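Autoinducer 2 sensor kinase/phosphatase luxQ (Vibrio cholerae, PDB 3C38) senses the quorum-sensing signal AI-2 in complex with LuxP through its periplasmic domain, the part described here, and switches accordingly between kinase and phosphatase activity. Local coordinates at residues 67-72 against 92-97; 133-138 against 229-234; 142-145 against 150-153; 170-173 against 179-182. All coordinates share one frame; numbering follows the deposited sequence.

Interaction 1 (67-72 against 92-97); sequences EFFSSV and ILWDDG
Phe69 lies against one face of the Trp94 indole, with its CE2 3.6 Å above that plane and displaced toward the rim, while the opposite face of the indole carries the backbone N of Asp96. Phe69 in turn has Phe68 CD2 above the centre of one face of its own ring, at 3.8 Å. The pair joins helix 65-74 to strand 91-95, an outermost strand of the five-stranded antiparallel sheet, whose 2-1-5-4-3 order is that of a PAS-like, or Cache, fold.

The two rings are close to parallel, at 16°, but slid so far that they hardly overlap, and their six-membered centroids stand 4.6 Å apart. Contact therefore runs along neighbouring margins: Phe69 CE2 meets Trp94 CZ3 at 3.6 Å. The side chains pass each other in opposite directions. In the tryptophan, CG is trans to the main-chain N (chi1 -177°), which carries the indole from the strand toward the helix.

Large flat residues suit this buried place because together they span the 11.2 Å between Phe69 CA and Trp94 CA. Tryptophan adds a polar NE1, which is hydrogen-bonded to Asp66 just ahead of the helical segment, and this bond helps fix the turn of the indole. Leu93 and Trp94 together face Ile86 on strand 83-88, a classic beta bulge. Asp96 OD2 is held by the backbone N of Arg84. The closest approach of the aromatic pair is Phe69 CD2 to Trp94 CH2, 3.3 Å.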
# COMPACT_ATOMS: atom_id res chain seq x y z
N GLU A 67 5.45 -16.41 14.57
CA GLU A 67 4.18 -17.15 14.52
C GLU A 67 3.00 -16.23 14.76
O GLU A 67 1.92 -16.44 14.21
CB GLU A 67 4.06 -18.29 15.56
CG GLU A 67 2.56 -18.75 15.65
CD GLU A 67 2.29 -20.03 16.43
OE1 GLU A 67 3.21 -20.88 16.55
OE2 GLU A 67 1.14 -20.20 16.90
N PHE A 68 3.20 -15.21 15.59
CA PHE A 68 2.12 -14.29 15.89
C PHE A 68 1.48 -13.69 14.64
O PHE A 68 0.28 -13.88 14.40
CB PHE A 68 2.60 -13.15 16.79
CG PHE A 68 1.54 -12.11 17.03
CD1 PHE A 68 0.49 -12.35 17.90
CD2 PHE A 68 1.57 -10.91 16.32
CE1 PHE A 68 -0.52 -11.41 18.06
CE2 PHE A 68 0.56 -9.97 16.48
CZ PHE A 68 -0.49 -10.22 17.35
N PHE A 69 2.26 -12.96 13.86
CA PHE A 69 1.73 -12.33 12.65
C PHE A 69 1.22 -13.38 11.67
O PHE A 69 0.31 -13.11 10.89
CB PHE A 69 2.80 -11.45 12.00
CG PHE A 69 3.05 -10.18 12.75
CD1 PHE A 69 2.12 -9.15 12.71
CD2 PHE A 69 4.18 -10.04 13.54
CE1 PHE A 69 2.31 -7.99 13.45
CE2 PHE A 69 4.37 -8.88 14.30
CZ PHE A 69 3.44 -7.86 14.25
N SER A 70 1.81 -14.56 11.73
CA SER A 70 1.38 -15.64 10.85
C SER A 70 -0.05 -16.00 11.25
O SER A 70 -0.87 -16.36 10.40
CB SER A 70 2.31 -16.84 11.01
OG SER A 70 2.02 -17.83 10.04
N SER A 71 -0.34 -15.88 12.54
CA SER A 71 -1.66 -16.18 13.07
C SER A 71 -2.67 -15.11 12.67
O SER A 71 -3.82 -15.41 12.33
CB SER A 71 -1.61 -16.27 14.60
OG SER A 71 -1.60 -17.62 15.03
N VAL A 72 -2.24 -13.85 12.73
CA VAL A 72 -3.10 -12.73 12.38
C VAL A 72 -3.55 -12.86 10.93
O VAL A 72 -4.73 -12.69 10.61
CB VAL A 72 -2.35 -11.39 12.54
CG1 VAL A 72 -3.29 -10.23 12.27
CG2 VAL A 72 -1.75 -11.30 13.93
N ILE A 92 15.70 -1.80 14.27
CA ILE A 92 14.66 -2.65 13.72
C ILE A 92 14.70 -3.95 14.52
O ILE A 92 15.60 -4.78 14.33
CB ILE A 92 14.89 -2.97 12.21
CG1 ILE A 92 15.00 -1.68 11.40
CG2 ILE A 92 13.74 -3.80 11.67
CD1 ILE A 92 13.72 -0.90 11.30
N LEU A 93 13.74 -4.11 15.42
CA LEU A 93 13.68 -5.29 16.27
C LEU A 93 13.18 -6.49 15.49
O LEU A 93 13.62 -7.61 15.73
CB LEU A 93 12.74 -5.03 17.46
CG LEU A 93 13.05 -3.85 18.39
CD1 LEU A 93 11.95 -3.73 19.44
CD2 LEU A 93 14.40 -4.05 19.04
N TRP A 94 12.26 -6.24 14.56
CA TRP A 94 11.70 -7.32 13.76
C TRP A 94 11.34 -6.89 12.34
O TRP A 94 11.14 -5.70 12.06
CB TRP A 94 10.46 -7.88 14.46
CG TRP A 94 9.84 -9.05 13.77
CD1 TRP A 94 10.26 -10.35 13.82
CD2 TRP A 94 8.69 -9.03 12.92
NE1 TRP A 94 9.43 -11.14 13.06
CE2 TRP A 94 8.46 -10.36 12.50
CE3 TRP A 94 7.83 -8.02 12.47
CZ2 TRP A 94 7.40 -10.70 11.65
CZ3 TRP A 94 6.78 -8.36 11.63
CH2 TRP A 94 6.57 -9.69 11.23
N ASP A 95 11.26 -7.88 11.45
CA ASP A 95 10.96 -7.67 10.04
C ASP A 95 10.35 -8.98 9.52
O ASP A 95 10.97 -10.04 9.66
CB ASP A 95 12.25 -7.35 9.29
CG ASP A 95 12.10 -7.42 7.78
OD1 ASP A 95 13.14 -7.40 7.09
OD2 ASP A 95 10.96 -7.49 7.28
N ASP A 96 9.16 -8.91 8.93
CA ASP A 96 8.53 -10.13 8.43
C ASP A 96 9.31 -10.75 7.29
O ASP A 96 8.97 -11.82 6.80
CB ASP A 96 7.07 -9.89 7.99
CG ASP A 96 6.95 -8.98 6.77
OD1 ASP A 96 7.97 -8.65 6.12
OD2 ASP A 96 5.80 -8.62 6.45
N GLY A 97 10.37 -10.06 6.86
CA GLY A 97 11.20 -10.57 5.78
C GLY A 97 10.66 -10.46 4.36
O GLY A 97 11.25 -11.03 3.46

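Interaction 2 (133-138 against 229-234)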
# COMPACT_ATOMS: atom_id res chain seq x y z
N SER A 133 12.50 2.55 -8.76
CA SER A 133 12.09 2.88 -7.41
C SER A 133 10.71 2.30 -7.12
O SER A 133 9.80 2.37 -7.95
CB SER A 133 12.06 4.40 -7.22
OG SER A 133 11.02 4.99 -7.97
N VAL A 134 10.58 1.71 -5.94
CA VAL A 134 9.34 1.10 -5.50
C VAL A 134 8.49 2.10 -4.71
O VAL A 134 8.98 2.76 -3.79
CB VAL A 134 9.64 -0.12 -4.60
CG1 VAL A 134 8.40 -0.57 -3.88
CG2 VAL A 134 10.21 -1.25 -5.46
N HIS A 135 7.22 2.23 -5.09
CA HIS A 135 6.29 3.14 -4.41
C HIS A 135 5.51 2.36 -3.33
O HIS A 135 4.93 1.30 -3.59
CB HIS A 135 5.36 3.78 -5.44
CG HIS A 135 6.07 4.70 -6.38
ND1 HIS A 135 6.17 6.06 -6.15
CD2 HIS A 135 6.80 4.45 -7.49
CE1 HIS A 135 6.93 6.60 -7.09
NE2 HIS A 135 7.33 5.65 -7.91
N ILE A 136 5.52 2.89 -2.11
CA ILE A 136 4.90 2.22 -0.98
C ILE A 136 4.03 3.13 -0.14
O ILE A 136 4.38 4.28 0.10
CB ILE A 136 5.97 1.65 -0.05
CG1 ILE A 136 7.02 0.90 -0.86
CG2 ILE A 136 5.33 0.76 1.01
CD1 ILE A 136 8.21 0.44 -0.03
N LEU A 137 2.89 2.61 0.31
CA LEU A 137 2.00 3.35 1.20
C LEU A 137 2.32 2.74 2.57
O LEU A 137 2.16 1.54 2.77
CB LEU A 137 0.54 3.11 0.84
CG LEU A 137 0.06 3.79 -0.44
CD1 LEU A 137 -1.31 3.25 -0.85
CD2 LEU A 137 -0.00 5.30 -0.21
N MET A 138 2.81 3.56 3.48
CA MET A 138 3.16 3.06 4.79
C MET A 138 2.44 3.77 5.91
O MET A 138 2.03 4.93 5.76
CB MET A 138 4.66 3.16 5.03
CG MET A 138 5.46 2.09 4.36
SD MET A 138 7.09 2.03 5.07
CE MET A 138 6.73 1.44 6.68
N PRO A 229 -3.39 15.48 -1.74
CA PRO A 229 -3.10 15.19 -3.16
C PRO A 229 -1.79 14.45 -3.35
O PRO A 229 -0.80 14.76 -2.71
CB PRO A 229 -3.05 16.59 -3.80
CG PRO A 229 -3.88 17.45 -2.86
CD PRO A 229 -3.46 16.93 -1.51
N THR A 230 -1.79 13.46 -4.24
CA THR A 230 -0.58 12.71 -4.53
C THR A 230 -0.36 12.67 -6.03
O THR A 230 -1.20 13.15 -6.80
CB THR A 230 -0.67 11.26 -4.05
OG1 THR A 230 -1.52 10.52 -4.95
CG2 THR A 230 -1.23 11.20 -2.64
N TYR A 231 0.77 12.09 -6.44
CA TYR A 231 1.13 11.96 -7.85
C TYR A 231 0.67 10.60 -8.43
O TYR A 231 0.98 10.27 -9.57
CB TYR A 231 2.64 12.11 -7.99
CG TYR A 231 3.44 11.12 -7.17
CD1 TYR A 231 3.52 9.78 -7.54
CD2 TYR A 231 4.11 11.52 -6.01
CE1 TYR A 231 4.25 8.86 -6.78
CE2 TYR A 231 4.84 10.62 -5.24
CZ TYR A 231 4.91 9.29 -5.63
OH TYR A 231 5.64 8.39 -4.87
N LEU A 232 -0.04 9.81 -7.63
CA LEU A 232 -0.54 8.51 -8.09
C LEU A 232 -1.75 8.77 -8.98
O LEU A 232 -2.77 9.27 -8.50
CB LEU A 232 -0.97 7.66 -6.90
CG LEU A 232 0.10 7.33 -5.85
CD1 LEU A 232 -0.57 6.62 -4.66
CD2 LEU A 232 1.21 6.46 -6.47
N CYS A 233 -1.64 8.42 -10.26
CA CYS A 233 -2.72 8.63 -11.21
C CYS A 233 -3.35 7.35 -11.75
O CYS A 233 -2.67 6.48 -12.30
CB CYS A 233 -2.23 9.48 -12.39
SG CYS A 233 -3.50 9.81 -13.66
N VAL A 234 -4.65 7.23 -11.58
CA VAL A 234 -5.35 6.07 -12.07
C VAL A 234 -6.04 6.40 -13.39
O VAL A 234 -6.93 7.25 -13.44
CB VAL A 234 -6.40 5.58 -11.07
CG1 VAL A 234 -7.19 4.43 -11.70
CG2 VAL A 234 -5.71 5.13 -9.77
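Two antiparallel sheets of the periplasmic domain meet here, where strand 134-143 of the five-stranded sheet faces a corner in strand 228-239 of the four-stranded one. His135 and Tyr231 make the link. Tyr231 OH is hydrogen-bonded to His135 ND1 at 2.7 Å, and either atom could supply the proton. The hydroxyl lies in the imidazole plane at its edge, and ND1 likewise lies in the plane of the phenol ring. The rings meet rim to rim, with planes at 71°, so neither covers the other.

Tyr231 CB does not head straight for the other strand; with CG set between the main-chain N and carbonyl carbon (chi1 57°), the long phenol still delivers its hydroxyl across the gap. A histidine and a tyrosine, joined end to end by this bond, suit the 10.8 Å that separates His135 CA from Tyr231 CA. The corner itself is braced by Leu232 N, which donates to Thr230 OG1 at 3.1 Å. That bond makes an ST turn where the two sheets join, consistent with the two PAS-like lobes of a tandem Cache sensor.

Interaction 3 (142-145 against 150-153); sequences SLIE and QVVG
Leu143 and Gly153 form an antiparallel hydrogen-bonded pair where strand 134-143 gives way to the loop that leads back into strand 153-160. Main chain makes the tight part of this contact. Leu143 N donates to Gly153 O at 2.8 Å, approaching from above the carbonyl plane. In return, Leu143 O takes a bond from Val152 N at 2.6 Å, with the donor nearly in line with the C=O bond, and a weak one from Gly153 N at 3.4 Å. Val151 CA adds a CH...O contact to the same oxygen, at 3.3 Å. Val152 and Gly153 both face Leu143, and its carbonyl receives one strong and one weak bond from them, the signature of a classic beta bulge.

Glycine fits position 153 because, at its backbone angles, a CB would run into the preceding carbonyl oxygen. Leu143 is buried too, its apolar branches packing on Leu53 and Leu57 of helix 51-58.

Farther toward the loop, contact shifts to side chains and is mainly van der Waals. Ile144, Gln150 and Val151 lie on the surface. Ile144, with chi1 -62°, has its CG2 trans to the main-chain N, where it rests on Gln150 CA at 3.5 Å. The isoleucine and glutamine side chains lie alongside, pointing the same way. Ile144 CG1 also meets Val151 CG2 at 3.9 Å. Toward helix 51-58, where they touch Ile54 and Leu57, Glu145 CB reaches Val152 CG2 at 3.8 Å. A firmly bonded, bulged base beneath a looser turn characterises this beta hairpin between adjacent strands of the PAS-like sheet.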
# COMPACT_ATOMS: atom_id res chain seq x y z
N SER A 142 1.70 2.96 17.14
CA SER A 142 2.39 2.81 18.42
C SER A 142 2.10 1.48 19.10
O SER A 142 0.97 1.01 19.09
CB SER A 142 1.99 3.95 19.35
OG SER A 142 2.03 5.20 18.67
N LEU A 143 3.13 0.88 19.69
CA LEU A 143 2.99 -0.38 20.40
C LEU A 143 3.20 -0.06 21.88
O LEU A 143 4.34 0.05 22.34
CB LEU A 143 4.03 -1.40 19.94
CG LEU A 143 3.89 -1.91 18.51
CD1 LEU A 143 5.08 -2.77 18.14
CD2 LEU A 143 2.60 -2.71 18.38
N ILE A 144 2.10 0.10 22.60
CA ILE A 144 2.16 0.43 24.02
C ILE A 144 1.95 -0.82 24.87
O ILE A 144 1.51 -1.85 24.38
CB ILE A 144 1.11 1.50 24.34
CG1 ILE A 144 1.46 2.76 23.53
CG2 ILE A 144 1.10 1.82 25.83
CD1 ILE A 144 0.36 3.79 23.45
N GLU A 145 2.28 -0.73 26.15
CA GLU A 145 2.14 -1.90 27.00
C GLU A 145 1.12 -1.75 28.11
O GLU A 145 0.86 -0.64 28.59
CB GLU A 145 3.50 -2.28 27.58
CG GLU A 145 3.67 -3.77 27.74
CD GLU A 145 4.05 -4.14 29.14
OE1 GLU A 145 4.36 -3.23 29.94
OE2 GLU A 145 4.05 -5.35 29.45
N GLN A 150 4.55 1.96 28.80
CA GLN A 150 4.06 2.51 27.53
C GLN A 150 4.82 2.02 26.27
O GLN A 150 5.23 0.86 26.21
CB GLN A 150 4.03 4.04 27.62
CG GLN A 150 3.11 4.58 28.72
CD GLN A 150 1.63 4.47 28.38
OE1 GLN A 150 0.85 3.86 29.12
NE2 GLN A 150 1.24 5.09 27.27
N VAL A 151 5.03 2.91 25.29
CA VAL A 151 5.68 2.52 24.03
C VAL A 151 6.86 1.56 24.04
O VAL A 151 7.96 1.91 24.44
CB VAL A 151 6.10 3.75 23.21
CG1 VAL A 151 6.77 3.30 21.92
CG2 VAL A 151 4.89 4.60 22.89
N VAL A 152 6.62 0.35 23.55
CA VAL A 152 7.65 -0.68 23.47
C VAL A 152 8.22 -0.67 22.05
O VAL A 152 9.23 -1.31 21.77
CB VAL A 152 7.06 -2.07 23.76
CG1 VAL A 152 8.14 -3.14 23.69
CG2 VAL A 152 6.40 -2.06 25.13
N GLY A 153 7.56 0.07 21.16
CA GLY A 153 7.99 0.15 19.79
C GLY A 153 6.91 0.65 18.85
O GLY A 153 5.91 1.23 19.27

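Interaction 4 (170-173 against 179-182)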
# COMPACT_ATOMS: atom_id res chain seq x y z
N ASN A 170 -8.99 -5.06 -7.85
CA ASN A 170 -10.05 -4.90 -6.86
C ASN A 170 -10.76 -3.56 -7.07
O ASN A 170 -11.98 -3.45 -6.87
CB ASN A 170 -9.44 -4.99 -5.47
CG ASN A 170 -10.38 -4.53 -4.40
OD1 ASN A 170 -11.29 -5.27 -3.99
ND2 ASN A 170 -10.19 -3.30 -3.93
N ILE A 171 -10.01 -2.53 -7.49
CA ILE A 171 -10.61 -1.23 -7.74
C ILE A 171 -11.34 -1.25 -9.09
O ILE A 171 -12.41 -0.65 -9.24
CB ILE A 171 -9.54 -0.12 -7.78
CG1 ILE A 171 -8.91 0.05 -6.39
CG2 ILE A 171 -10.15 1.21 -8.24
CD1 ILE A 171 -7.83 1.10 -6.35
N ARG A 172 -10.77 -1.96 -10.06
CA ARG A 172 -11.37 -2.07 -11.38
C ARG A 172 -12.74 -2.73 -11.26
O ARG A 172 -13.73 -2.22 -11.78
CB ARG A 172 -10.50 -2.91 -12.32
CG ARG A 172 -11.07 -3.01 -13.75
CD ARG A 172 -10.59 -4.25 -14.50
NE ARG A 172 -11.10 -5.49 -13.91
CZ ARG A 172 -12.39 -5.80 -13.80
NH1 ARG A 172 -13.34 -4.97 -14.24
NH2 ARG A 172 -12.75 -6.94 -13.23
N SER A 173 -12.79 -3.87 -10.59
CA SER A 173 -14.05 -4.57 -10.46
C SER A 173 -15.04 -3.76 -9.62
O SER A 173 -16.19 -3.57 -10.02
CB SER A 173 -13.85 -5.96 -9.85
OG SER A 173 -13.42 -5.88 -8.50
N ASN A 179 -10.85 -1.26 -17.78
CA ASN A 179 -9.44 -1.45 -17.48
C ASN A 179 -8.92 -0.24 -16.73
O ASN A 179 -9.43 0.89 -16.88
CB ASN A 179 -8.63 -1.61 -18.77
CG ASN A 179 -8.50 -3.06 -19.22
OD1 ASN A 179 -8.05 -3.93 -18.46
ND2 ASN A 179 -8.88 -3.32 -20.45
N LEU A 180 -7.90 -0.48 -15.92
CA LEU A 180 -7.26 0.58 -15.16
C LEU A 180 -5.74 0.48 -15.27
O LEU A 180 -5.18 -0.60 -15.49
CB LEU A 180 -7.64 0.52 -13.67
CG LEU A 180 -9.10 0.69 -13.23
CD1 LEU A 180 -9.15 0.46 -11.72
CD2 LEU A 180 -9.64 2.08 -13.59
N VAL A 181 -5.09 1.62 -15.11
CA VAL A 181 -3.63 1.68 -15.14
C VAL A 181 -3.21 2.63 -14.02
O VAL A 181 -3.61 3.80 -14.00
CB VAL A 181 -3.10 2.27 -16.47
CG1 VAL A 181 -1.58 2.32 -16.40
CG2 VAL A 181 -3.57 1.44 -17.66
N LEU A 182 -2.41 2.13 -13.09
CA LEU A 182 -1.93 2.96 -12.00
C LEU A 182 -0.55 3.42 -12.43
O LEU A 182 0.33 2.60 -12.72
CB LEU A 182 -1.86 2.18 -10.68
CG LEU A 182 -1.26 2.94 -9.48
CD1 LEU A 182 -2.06 4.21 -9.23
CD2 LEU A 182 -1.28 2.05 -8.25
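Leu180 turns its CG away from its own carbonyl carbon (chi1 -62°), and with an extended chi2 of 176° this sends CD1 from the strand onto the helix backbone at Ile171 and Arg172. On the helix, Ile171 brings its CG2 methyl to 3.7 Å from Leu180 CD1; the two side chains cross at about a right angle. CD1 also sits 3.4 Å from Arg172 N and 3.7 Å from Arg172 CB, so one leucine methyl packs against both residues.

A leucine is apt here, since it is long enough to reach the helix while its branched end stays apolar. Of its side chain, Arg172 contributes the aliphatic part, with CD 4.2 Å from Asn179 CA. A bend at chi3 (66°) then turns the guanidinium aside to form a salt bridge with Glu169 and a hydrogen bond with the carbonyl of Ser177, so the charge is met outside this pairing. Asn179, whose CB points away from the helix, is likewise satisfied elsewhere, by Tyr199 and Thr192.

The contact is buried packing with no hydrogen bond across it. Helix 165-174 thereby leans on strand 179-184 at Leu180. That strand lies in its sheet between strands 187-191 and 228-239; Leu180 also touches Val234 and Ser236 of the latter, while Val181 packs against helix 201-205.

How the interactions relate
From the N terminus, interaction 1 comes first and closes a loop of about twenty residues, joining helix 65-74 to an outermost strand of the five-stranded sheet. Interaction 2 opens later, at 133-138, and is completed only at 229-234, so interactions 3 and 4 both fall within its span, one after the other; none cross. Interaction 3 closes a short hairpin at the far end of the strand that interaction 2 uses, with centres about 29 Å apart. Interaction 4 belongs to the four-stranded sheet and touches interaction 2, Val234 packing on Leu180 and Leu182. Interactions 1 and 3 therefore shape one lobe, interaction 4 the other, and interaction 2 bridges them.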